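Local coordinates for cysteine synthase (Fusobacterium nucleatum subsp. nucleatum strain ATCC 25586, PDB 5XEM), which probably makes L-cysteine and acetate from O-acetyl-L-serine and hydrogen sulfide with pyridoxal 5'-phosphate, and also produces hydrogen sulfide, at residues A[49-53]-A[146-152]; A[177-181]-A[224-228]; A[201-207]-A[241-247]. One frame throughout, in Å; residues are numbered along the deposited sequence.

Contact 1 (A[49-53]-A[146-152]); sequences IALKM and QFTNVNN. With 85F ((2R)-2-azanyl-3-[(2R)-2-azanyl-3-oxidanyl-3-oxidanylidene-propyl]sulfanyl-propanoic acid), chain C.
Met53 carries its CG anti to its carbonyl carbon (chi1 -67°), which lays CG against Asn149 ND2 at 3.6 Å; an extended chi2 sets SD near Asn149 CB, and the bend at chi3 turns only CE. Ile49 has CG1 between its backbone N and carbonyl carbon (chi1 80°); its side chain runs alongside that of Asn152, CD1 reaching Asn152 CG at 3.7 Å and Gln146 CB at 3.8 Å. Across Asn151, at about a right angle, lies Lys52, whose CE approaches Asn151 OD1 at 3.5 Å while its NZ forms a salt bridge with Glu158. Direct contact between helix 46-60 and the turn into helix 151-167 is thus van der Waals, and a water supplies the polar link: it donates to Met53 O (2.8 Å) and accepts from Asn149 ND2 and Asn151 ND2. Asn149 OD1 takes Asn151 N, a capping bond, and Asn152 ND2 donates to Gln146 O, which lies only 8° out of the Asn152 amide plane. Gln146 NE2 reaches lanthionine O at 2.9 Å. The chemistry is consistent with asparagines bracing the turn, while Thr77, Lys46 and Ala72 O orient the Gln146 amide toward the ligand carboxylate.

Contact 2 (A[177-181]-A[224-228]); sequences CGTGT and GMGMS. With PLP (pyridoxal-5'-phosphate), chain D; 85F ((2R)-2-azanyl-3-[(2R)-2-azanyl-3-oxidanyl-3-oxidanylidene-propyl]sulfanyl-propanoic acid), chain C.
Hydrogen bonding between 177-181 and 224-228 is carried by backbone: Gly226 N donates to Thr179 O at 3.0 Å, in the carbonyl plane, with an N-H...O angle of 142°. Two CA-H...O contacts flank it, Met225 CA to the same Thr179 O (3.1 Å) and Gly180 CA to Gly226 O (3.4 Å). Gly180 CA also lies 3.7 Å from Gly224 O; the bare glycine CA atoms let the two backbones come this close.

Van der Waals packing comes from the two methionines, largely against backbone atoms. Met225 passes CB and CG by Thr179 O and sets SD over Gly178 CA at 3.9 Å. Met227, extended beyond CG (chi2 173°), puts CG at Gly180 O (3.3 Å) and CE near Thr179 OG1.

Ligand bonds form the third group. Gly180 N, Thr181 N and Thr181 OG1 hold two phosphate oxygens of the cofactor, the first reaching O3P at 2.8 Å, which marks this glycine-rich turn as the phosphate-binding loop of the PLP family. The lanthionine NZ2 donates to Gly224 O and Gly226 O, and weakly to Met225 O, while Ser228 N and OG bind the two oxygens of the carboxylate on CE, OG to OH1 at 2.7 Å.

Segment 177-181 leaves strand 174-178 just ahead of helix 183-195; Met225 packs on strand 200-206 and helix 269-284, and Thr179 OG1 bonds to Val204 O of that strand.

Contact 3 (A[201-207]-A[241-247]); sequences TFPVEPA and ADDILVC
Val204 and Leu245 face each other in the tight half of this contact, their CA atoms 4.6 Å apart in a parallel bridge that continues through Glu205 with Val246. Leu245 N donates to Pro203 O at 3.0 Å, Leu245 O accepts from Glu205 N, and Cys247 N returns to Glu205 O. Beyond them Ala207 N reaches Cys247 O from above its carbonyl plane, 55° out. On the face bearing Val204 and Leu245, Leu245 turns CG anti to its carbonyl carbon (chi1 -52°), bringing CD1 to Phe202 CB at 3.6 Å; helix 269-284 covers these side chains through Ala277. Glu205 and Val246 lie side by side on the other face, CG to CG1 at 3.9 Å, and the carboxylate of Glu205 is held by Ser213 and Leu212 N. Pro203, also buried, presses CD on Asp243 O at 3.2 Å, an oxygen buried without a polar partner, while Pro203 CG touches Ile244 CD1 at 3.8 Å.

Together strand 200-206, helix 211-214 and strand 245-247 make a beta-alpha-beta unit, and 245-247 is the outermost strand of its sheet within this chain.

Toward 241-244 strand pairing gives way to loop, and Asp242 and Asp243 are exposed. Asp242 nevertheless grips Thr201 twice: its N donates to Thr201 O, and its OD2, met on the anti side, accepts Thr201 N at 2.9 Å with an N-H...O angle of 170°. Lys193 forms a salt bridge with the same OD2. Asp243 CB lies at the edge of the Phe202 ring, in its plane.

How the contacts relate
Contacts 1 and 2 meet around the bound ligand: their centres are 15 Å apart, yet Asn152 ND2 lies 3.0 Å from Thr181 OG1, a probable hydrogen bond, and Gln146 OE1 packs on Thr181 CG2. They hold opposite ends of the lanthionine, 146-152 at one carboxylate and 224-228 at the other. Contact 3 sits behind contact 2, centres 10 Å apart, sharing the sheet through neighbouring strands 174-178 and 200-206: Cys177 O and Val204 N are 2.8 Å apart, a probable hydrogen bond, and Thr179 CG2 packs on Pro203 CB. Strand 200-206 of contact 3 so lies against the loop that binds the phosphate, whereas about 13 Å separates the nearest atoms of contacts 1 and 3.

Contact 1 (A[49-53]-A[146-152])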
loop_
_atom_site.group_PDB
_atom_site.type_symbol
_atom_site.label_atom_id
_atom_site.label_comp_id
_atom_site.label_asym_id
_atom_site.label_seq_id
_atom_site.Cartn_x
_atom_site.Cartn_y
_atom_site.Cartn_z
ATOM N N ILE A 49 -15.202 -5.140 4.613
ATOM C CA ILE A 49 -16.422 -4.877 5.396
ATOM C C ILE A 49 -17.067 -3.551 5.037
ATOM O O ILE A 49 -18.307 -3.448 5.024
ATOM C CB ILE A 49 -16.241 -5.062 6.943
ATOM C CG1 ILE A 49 -15.568 -3.881 7.667
ATOM C CG2 ILE A 49 -15.574 -6.407 7.231
ATOM C CD1 ILE A 49 -15.775 -3.932 9.198
ATOM N N ALA A 50 -16.247 -2.540 4.728
ATOM C CA ALA A 50 -16.766 -1.277 4.229
ATOM C C ALA A 50 -17.610 -1.511 2.969
ATOM O O ALA A 50 -18.717 -0.995 2.850
ATOM C CB ALA A 50 -15.624 -0.309 3.937
ATOM N N LEU A 51 -17.059 -2.287 2.041
ATOM C CA LEU A 51 -17.754 -2.576 0.799
ATOM C C LEU A 51 -19.042 -3.334 1.062
ATOM O O LEU A 51 -20.103 -2.948 0.567
ATOM C CB LEU A 51 -16.894 -3.400 -0.132
ATOM C CG LEU A 51 -17.493 -3.676 -1.516
ATOM C CD1 LEU A 51 -17.839 -2.373 -2.233
ATOM C CD2 LEU A 51 -16.546 -4.542 -2.328
ATOM N N LYS A 52 -18.966 -4.414 1.821
ATOM C CA LYS A 52 -20.170 -5.201 2.014
ATOM C C LYS A 52 -21.243 -4.463 2.817
ATOM O O LYS A 52 -22.431 -4.533 2.464
ATOM C CB LYS A 52 -19.888 -6.560 2.627
ATOM C CG LYS A 52 -21.137 -7.453 2.528
ATOM C CD LYS A 52 -20.909 -8.908 2.853
ATOM C CE LYS A 52 -22.183 -9.732 2.718
ATOM N NZ LYS A 52 -22.604 -9.937 1.314
ATOM N N MET A 53 -20.852 -3.757 3.882
ATOM C CA MET A 53 -21.833 -2.986 4.654
ATOM C C MET A 53 -22.511 -1.942 3.785
ATOM O O MET A 53 -23.754 -1.761 3.861
ATOM C CB MET A 53 -21.202 -2.344 5.888
ATOM C CG MET A 53 -20.768 -3.359 6.924
ATOM S SD MET A 53 -20.248 -2.620 8.492
ATOM C CE MET A 53 -18.796 -1.678 7.991
ATOM N N GLN A 146 -19.807 -1.402 12.402
ATOM C CA GLN A 146 -18.999 -2.605 12.360
ATOM C C GLN A 146 -19.122 -3.501 13.613
ATOM O O GLN A 146 -18.846 -4.697 13.545
ATOM C CB GLN A 146 -17.525 -2.251 12.163
ATOM C CG GLN A 146 -16.944 -1.364 13.249
ATOM C CD GLN A 146 -15.517 -0.989 12.944
ATOM O OE1 GLN A 146 -14.758 -1.776 12.379
ATOM N NE2 GLN A 146 -15.156 0.227 13.298
ATOM N N PHE A 147 -19.500 -2.910 14.749
ATOM C CA PHE A 147 -19.610 -3.680 15.990
ATOM C C PHE A 147 -20.801 -4.637 16.036
ATOM O O PHE A 147 -20.744 -5.652 16.725
ATOM C CB PHE A 147 -19.634 -2.725 17.182
ATOM C CG PHE A 147 -18.450 -1.831 17.213
ATOM C CD1 PHE A 147 -17.246 -2.315 17.684
ATOM C CD2 PHE A 147 -18.510 -0.534 16.700
ATOM C CE1 PHE A 147 -16.118 -1.511 17.668
ATOM C CE2 PHE A 147 -17.367 0.265 16.668
ATOM C CZ PHE A 147 -16.184 -0.229 17.162
ATOM N N THR A 148 -21.861 -4.303 15.297
ATOM C CA THR A 148 -23.126 -5.053 15.347
ATOM C C THR A 148 -23.583 -5.593 13.985
ATOM O O THR A 148 -24.438 -6.476 13.920
ATOM C CB THR A 148 -24.221 -4.143 15.903
ATOM O OG1 THR A 148 -24.496 -3.083 14.966
ATOM C CG2 THR A 148 -23.755 -3.526 17.223
ATOM N N ASN A 149 -23.010 -5.077 12.897
ATOM C CA ASN A 149 -23.480 -5.402 11.549
ATOM C C ASN A 149 -22.974 -6.754 11.113
ATOM O O ASN A 149 -21.767 -6.956 10.947
ATOM C CB ASN A 149 -23.026 -4.300 10.585
ATOM C CG ASN A 149 -23.727 -4.335 9.233
ATOM O OD1 ASN A 149 -24.066 -5.392 8.716
ATOM N ND2 ASN A 149 -23.927 -3.154 8.641
ATOM N N VAL A 150 -23.885 -7.708 10.898
ATOM C CA VAL A 150 -23.435 -9.050 10.480
ATOM C C VAL A 150 -22.709 -9.070 9.155
ATOM O O VAL A 150 -21.985 -10.014 8.877
ATOM C CB VAL A 150 -24.552 -10.114 10.435
ATOM C CG1 VAL A 150 -25.174 -10.244 11.819
ATOM C CG2 VAL A 150 -25.571 -9.784 9.368
ATOM N N ASN A 151 -22.867 -8.028 8.352
ATOM C CA ASN A 151 -22.124 -7.934 7.099
ATOM C C ASN A 151 -20.611 -7.756 7.284
ATOM O O ASN A 151 -19.845 -7.903 6.308
ATOM C CB ASN A 151 -22.694 -6.847 6.200
ATOM C CG ASN A 151 -24.064 -7.209 5.662
ATOM O OD1 ASN A 151 -24.259 -8.343 5.215
ATOM N ND2 ASN A 151 -25.020 -6.288 5.757
ATOM N N ASN A 152 -20.185 -7.414 8.501
ATOM C CA ASN A 152 -18.754 -7.482 8.863
ATOM C C ASN A 152 -18.256 -8.952 8.820
ATOM O O ASN A 152 -17.537 -9.345 7.879
ATOM C CB ASN A 152 -18.547 -6.706 10.194
ATOM C CG ASN A 152 -17.206 -6.919 10.836
ATOM O OD1 ASN A 152 -16.355 -7.695 10.369
ATOM N ND2 ASN A 152 -17.016 -6.223 11.966
HETATM N N 85F C . -10.040 -2.035 13.658
HETATM C CA 85F C . -11.374 -1.413 13.795
HETATM C CB 85F C . -11.686 -1.129 15.281
HETATM S SG 85F C . -11.987 -2.587 16.250
HETATM C CD 85F C . -12.447 -2.014 17.900
HETATM C CE 85F C . -11.356 -1.188 18.631
HETATM N NZ2 85F C . -10.052 -1.863 18.604
HETATM C CZ1 85F C . -11.805 -1.027 20.108
HETATM O OH1 85F C . -10.939 -0.538 20.894
HETATM O OH2 85F C . -12.961 -1.382 20.473
HETATM C C 85F C . -11.465 -0.131 12.996
HETATM O OXT 85F C . -10.691 -0.011 12.034
HETATM O O 85F C . -12.345 0.700 13.333
HETATM O O HOH W 1 -25.060 -3.177 5.931
#

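Contact 2 (A[177-181]-A[224-228])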
loop_
_atom_site.group_PDB
_atom_site.type_symbol
_atom_site.label_atom_id
_atom_site.label_comp_id
_atom_site.label_asym_id
_atom_site.label_seq_id
_atom_site.Cartn_x
_atom_site.Cartn_y
_atom_site.Cartn_z
ATOM N N CYS A 177 -5.981 -14.974 14.246
ATOM C CA CYS A 177 -6.444 -13.660 13.819
ATOM C C CYS A 177 -6.593 -12.699 14.996
ATOM O O CYS A 177 -7.138 -13.067 16.051
ATOM C CB CYS A 177 -7.790 -13.814 13.102
ATOM S SG CYS A 177 -8.384 -12.346 12.251
ATOM N N GLY A 178 -6.108 -11.472 14.822
ATOM C CA GLY A 178 -6.261 -10.455 15.839
ATOM C C GLY A 178 -7.703 -10.006 15.936
ATOM O O GLY A 178 -8.440 -10.119 14.963
ATOM N N THR A 179 -8.111 -9.493 17.093
ATOM C CA THR A 179 -9.488 -9.047 17.303
ATOM C C THR A 179 -9.608 -7.604 17.784
ATOM O O THR A 179 -8.779 -7.100 18.560
ATOM C CB THR A 179 -10.252 -9.946 18.325
ATOM O OG1 THR A 179 -9.611 -9.871 19.623
ATOM C CG2 THR A 179 -10.282 -11.381 17.818
ATOM N N GLY A 180 -10.665 -6.964 17.305
ATOM C CA GLY A 180 -11.137 -5.670 17.765
ATOM C C GLY A 180 -12.668 -5.737 17.797
ATOM O O GLY A 180 -13.273 -5.816 18.878
ATOM N N THR A 181 -13.306 -5.714 16.628
ATOM C CA THR A 181 -14.729 -6.073 16.561
ATOM C C THR A 181 -14.930 -7.599 16.760
ATOM O O THR A 181 -15.933 -8.036 17.340
ATOM C CB THR A 181 -15.417 -5.678 15.229
ATOM O OG1 THR A 181 -14.950 -6.507 14.160
ATOM C CG2 THR A 181 -15.261 -4.192 14.911
ATOM N N GLY A 224 -5.937 -0.835 16.681
ATOM C CA GLY A 224 -6.921 -1.616 15.929
ATOM C C GLY A 224 -7.433 -2.813 16.726
ATOM O O GLY A 224 -8.617 -3.214 16.620
ATOM N N MET A 225 -6.572 -3.393 17.548
ATOM C CA MET A 225 -7.029 -4.530 18.369
ATOM C C MET A 225 -7.587 -4.005 19.707
ATOM O O MET A 225 -7.527 -2.807 19.996
ATOM C CB MET A 225 -5.897 -5.525 18.570
ATOM C CG MET A 225 -5.765 -6.519 17.430
ATOM S SD MET A 225 -4.290 -7.542 17.479
ATOM C CE MET A 225 -4.520 -8.317 19.108
ATOM N N GLY A 226 -8.141 -4.904 20.503
ATOM C CA GLY A 226 -8.712 -4.569 21.786
ATOM C C GLY A 226 -10.183 -4.236 21.648
ATOM O O GLY A 226 -10.652 -3.880 20.574
ATOM N N MET A 227 -10.892 -4.326 22.759
ATOM C CA MET A 227 -12.348 -4.146 22.805
ATOM C C MET A 227 -12.671 -3.081 23.825
ATOM O O MET A 227 -12.570 -3.337 25.019
ATOM C CB MET A 227 -12.975 -5.463 23.217
ATOM C CG MET A 227 -12.965 -6.455 22.067
ATOM S SD MET A 227 -13.513 -8.107 22.556
ATOM C CE MET A 227 -13.251 -9.019 21.041
ATOM N N SER A 228 -13.030 -1.886 23.358
ATOM C CA SER A 228 -13.245 -0.741 24.254
ATOM C C SER A 228 -14.601 -0.051 24.119
ATOM O O SER A 228 -14.754 1.135 24.506
ATOM C CB SER A 228 -12.106 0.278 24.120
ATOM O OG SER A 228 -12.027 0.901 22.846
HETATM N N1 PLP D . -5.877 -4.820 13.291
HETATM C C2 PLP D . -6.141 -3.585 12.834
HETATM C C2A PLP D . -5.010 -2.727 12.265
HETATM C C3 PLP D . -7.451 -3.073 12.848
HETATM O O3 PLP D . -7.695 -1.829 12.365
HETATM C C4 PLP D . -8.493 -3.845 13.355
HETATM C C4A PLP D . -9.921 -3.329 13.394
HETATM C C5 PLP D . -8.181 -5.130 13.820
HETATM C C6 PLP D . -6.865 -5.584 13.763
HETATM C C5A PLP D . -9.225 -6.070 14.381
HETATM O O4P PLP D . -10.096 -6.560 13.300
HETATM P P PLP D . -11.646 -6.983 13.541
HETATM O O1P PLP D . -12.136 -7.647 12.379
HETATM O O2P PLP D . -12.302 -5.733 13.871
HETATM O O3P PLP D . -11.592 -7.822 14.769
HETATM N N 85F C . -10.040 -2.035 13.658
HETATM C CA 85F C . -11.374 -1.413 13.795
HETATM C CB 85F C . -11.686 -1.129 15.281
HETATM S SG 85F C . -11.987 -2.587 16.250
HETATM C CD 85F C . -12.447 -2.014 17.900
HETATM C CE 85F C . -11.356 -1.188 18.631
HETATM N NZ2 85F C . -10.052 -1.863 18.604
HETATM C CZ1 85F C . -11.805 -1.027 20.108
HETATM O OH1 85F C . -10.939 -0.538 20.894
HETATM O OH2 85F C . -12.961 -1.382 20.473
HETATM C C 85F C . -11.465 -0.131 12.996
HETATM O OXT 85F C . -10.691 -0.011 12.034
HETATM O O 85F C . -12.345 0.700 13.333
#

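Contact 3 (A[201-207]-A[241-247])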
loop_
_atom_site.group_PDB
_atom_site.type_symbol
_atom_site.label_atom_id
_atom_site.label_comp_id
_atom_site.label_asym_id
_atom_site.label_seq_id
_atom_site.Cartn_x
_atom_site.Cartn_y
_atom_site.Cartn_z
ATOM N N THR A 201 -8.993 -22.634 15.346
ATOM C CA THR A 201 -9.114 -21.197 15.068
ATOM C C THR A 201 -8.973 -20.391 16.364
ATOM O O THR A 201 -9.685 -20.686 17.357
ATOM C CB THR A 201 -10.453 -20.882 14.366
ATOM O OG1 THR A 201 -11.559 -21.273 15.202
ATOM C CG2 THR A 201 -10.559 -21.613 13.018
ATOM N N PHE A 202 -8.050 -19.414 16.365
ATOM C CA PHE A 202 -7.724 -18.668 17.572
ATOM C C PHE A 202 -7.752 -17.151 17.345
ATOM O O PHE A 202 -7.046 -16.674 16.451
ATOM C CB PHE A 202 -6.329 -19.015 18.077
ATOM C CG PHE A 202 -6.091 -20.490 18.300
ATOM C CD1 PHE A 202 -5.599 -21.283 17.280
ATOM C CD2 PHE A 202 -6.317 -21.061 19.546
ATOM C CE1 PHE A 202 -5.373 -22.633 17.483
ATOM C CE2 PHE A 202 -6.081 -22.419 19.754
ATOM C CZ PHE A 202 -5.600 -23.198 18.732
ATOM N N PRO A 203 -8.519 -16.417 18.181
ATOM C CA PRO A 203 -8.427 -14.976 18.257
ATOM C C PRO A 203 -7.241 -14.556 19.118
ATOM O O PRO A 203 -6.821 -15.321 20.022
ATOM C CB PRO A 203 -9.750 -14.595 18.916
ATOM C CG PRO A 203 -9.993 -15.702 19.886
ATOM C CD PRO A 203 -9.420 -16.933 19.235
ATOM N N VAL A 204 -6.702 -13.355 18.850
ATOM C CA VAL A 204 -5.660 -12.772 19.659
ATOM C C VAL A 204 -6.194 -11.453 20.211
ATOM O O VAL A 204 -6.889 -10.714 19.510
ATOM C CB VAL A 204 -4.355 -12.492 18.858
ATOM C CG1 VAL A 204 -3.255 -12.053 19.826
ATOM C CG2 VAL A 204 -3.942 -13.697 17.997
ATOM N N GLU A 205 -5.900 -11.182 21.472
ATOM C CA GLU A 205 -6.230 -9.891 22.084
ATOM C C GLU A 205 -4.990 -9.305 22.745
ATOM O O GLU A 205 -3.983 -10.004 22.928
ATOM C CB GLU A 205 -7.402 -10.069 23.072
ATOM C CG GLU A 205 -7.059 -10.800 24.355
ATOM C CD GLU A 205 -8.253 -10.965 25.289
ATOM O OE1 GLU A 205 -9.330 -10.393 24.999
ATOM O OE2 GLU A 205 -8.101 -11.662 26.318
ATOM N N PRO A 206 -5.011 -8.003 23.064
ATOM C CA PRO A 206 -3.841 -7.434 23.721
ATOM C C PRO A 206 -3.673 -8.008 25.128
ATOM O O PRO A 206 -4.649 -8.052 25.899
ATOM C CB PRO A 206 -4.171 -5.938 23.796
ATOM C CG PRO A 206 -5.217 -5.724 22.783
ATOM C CD PRO A 206 -6.004 -6.981 22.731
ATOM N N ALA A 207 -2.458 -8.393 25.472
ATOM C CA ALA A 207 -2.194 -8.883 26.834
ATOM C C ALA A 207 -2.545 -7.852 27.889
ATOM O O ALA A 207 -2.974 -8.251 28.967
ATOM C CB ALA A 207 -0.740 -9.340 26.999
ATOM N N ALA A 241 -13.690 -19.987 19.221
ATOM C CA ALA A 241 -12.321 -19.845 19.740
ATOM C C ALA A 241 -11.836 -21.104 20.434
ATOM O O ALA A 241 -12.344 -21.445 21.488
ATOM C CB ALA A 241 -12.248 -18.680 20.732
ATOM N N ASP A 242 -10.830 -21.757 19.879
ATOM C CA ASP A 242 -10.258 -22.937 20.517
ATOM C C ASP A 242 -9.429 -22.616 21.754
ATOM O O ASP A 242 -9.254 -23.476 22.615
ATOM C CB ASP A 242 -9.477 -23.762 19.515
ATOM C CG ASP A 242 -10.385 -24.475 18.543
ATOM O OD1 ASP A 242 -11.033 -25.457 18.954
ATOM O OD2 ASP A 242 -10.477 -24.043 17.368
ATOM N N ASP A 243 -8.926 -21.382 21.829
ATOM C CA ASP A 243 -8.290 -20.804 23.008
ATOM C C ASP A 243 -8.223 -19.299 22.699
ATOM O O ASP A 243 -8.478 -18.915 21.565
ATOM C CB ASP A 243 -6.875 -21.365 23.183
ATOM C CG ASP A 243 -6.320 -21.187 24.590
ATOM O OD1 ASP A 243 -7.032 -20.644 25.464
ATOM O OD2 ASP A 243 -5.162 -21.576 24.808
ATOM N N ILE A 244 -7.937 -18.471 23.688
ATOM C CA ILE A 244 -7.694 -17.030 23.480
ATOM C C ILE A 244 -6.188 -16.825 23.591
ATOM O O ILE A 244 -5.580 -17.181 24.596
ATOM C CB ILE A 244 -8.352 -16.152 24.552
ATOM C CG1 ILE A 244 -9.838 -16.498 24.774
ATOM C CG2 ILE A 244 -8.134 -14.677 24.214
ATOM C CD1 ILE A 244 -10.759 -16.351 23.582
ATOM N N LEU A 245 -5.576 -16.251 22.561
ATOM C CA LEU A 245 -4.155 -15.953 22.581
ATOM C C LEU A 245 -3.994 -14.463 22.856
ATOM O O LEU A 245 -4.916 -13.675 22.612
ATOM C CB LEU A 245 -3.498 -16.328 21.259
ATOM C CG LEU A 245 -3.768 -17.762 20.763
ATOM C CD1 LEU A 245 -3.095 -17.994 19.417
ATOM C CD2 LEU A 245 -3.314 -18.783 21.797
ATOM N N VAL A 246 -2.837 -14.111 23.392
ATOM C CA VAL A 246 -2.522 -12.743 23.704
ATOM C C VAL A 246 -1.139 -12.338 23.226
ATOM O O VAL A 246 -0.293 -13.186 22.934
ATOM C CB VAL A 246 -2.624 -12.473 25.217
ATOM C CG1 VAL A 246 -4.002 -12.866 25.730
ATOM C CG2 VAL A 246 -1.496 -13.191 25.985
ATOM N N CYS A 247 -0.910 -11.024 23.195
ATOM C CA CYS A 247 0.404 -10.472 22.919
ATOM C C CYS A 247 0.610 -9.170 23.684
ATOM O O CYS A 247 -0.261 -8.312 23.719
ATOM C CB CYS A 247 0.580 -10.226 21.430
ATOM S SG CYS A 247 2.269 -9.787 20.956
#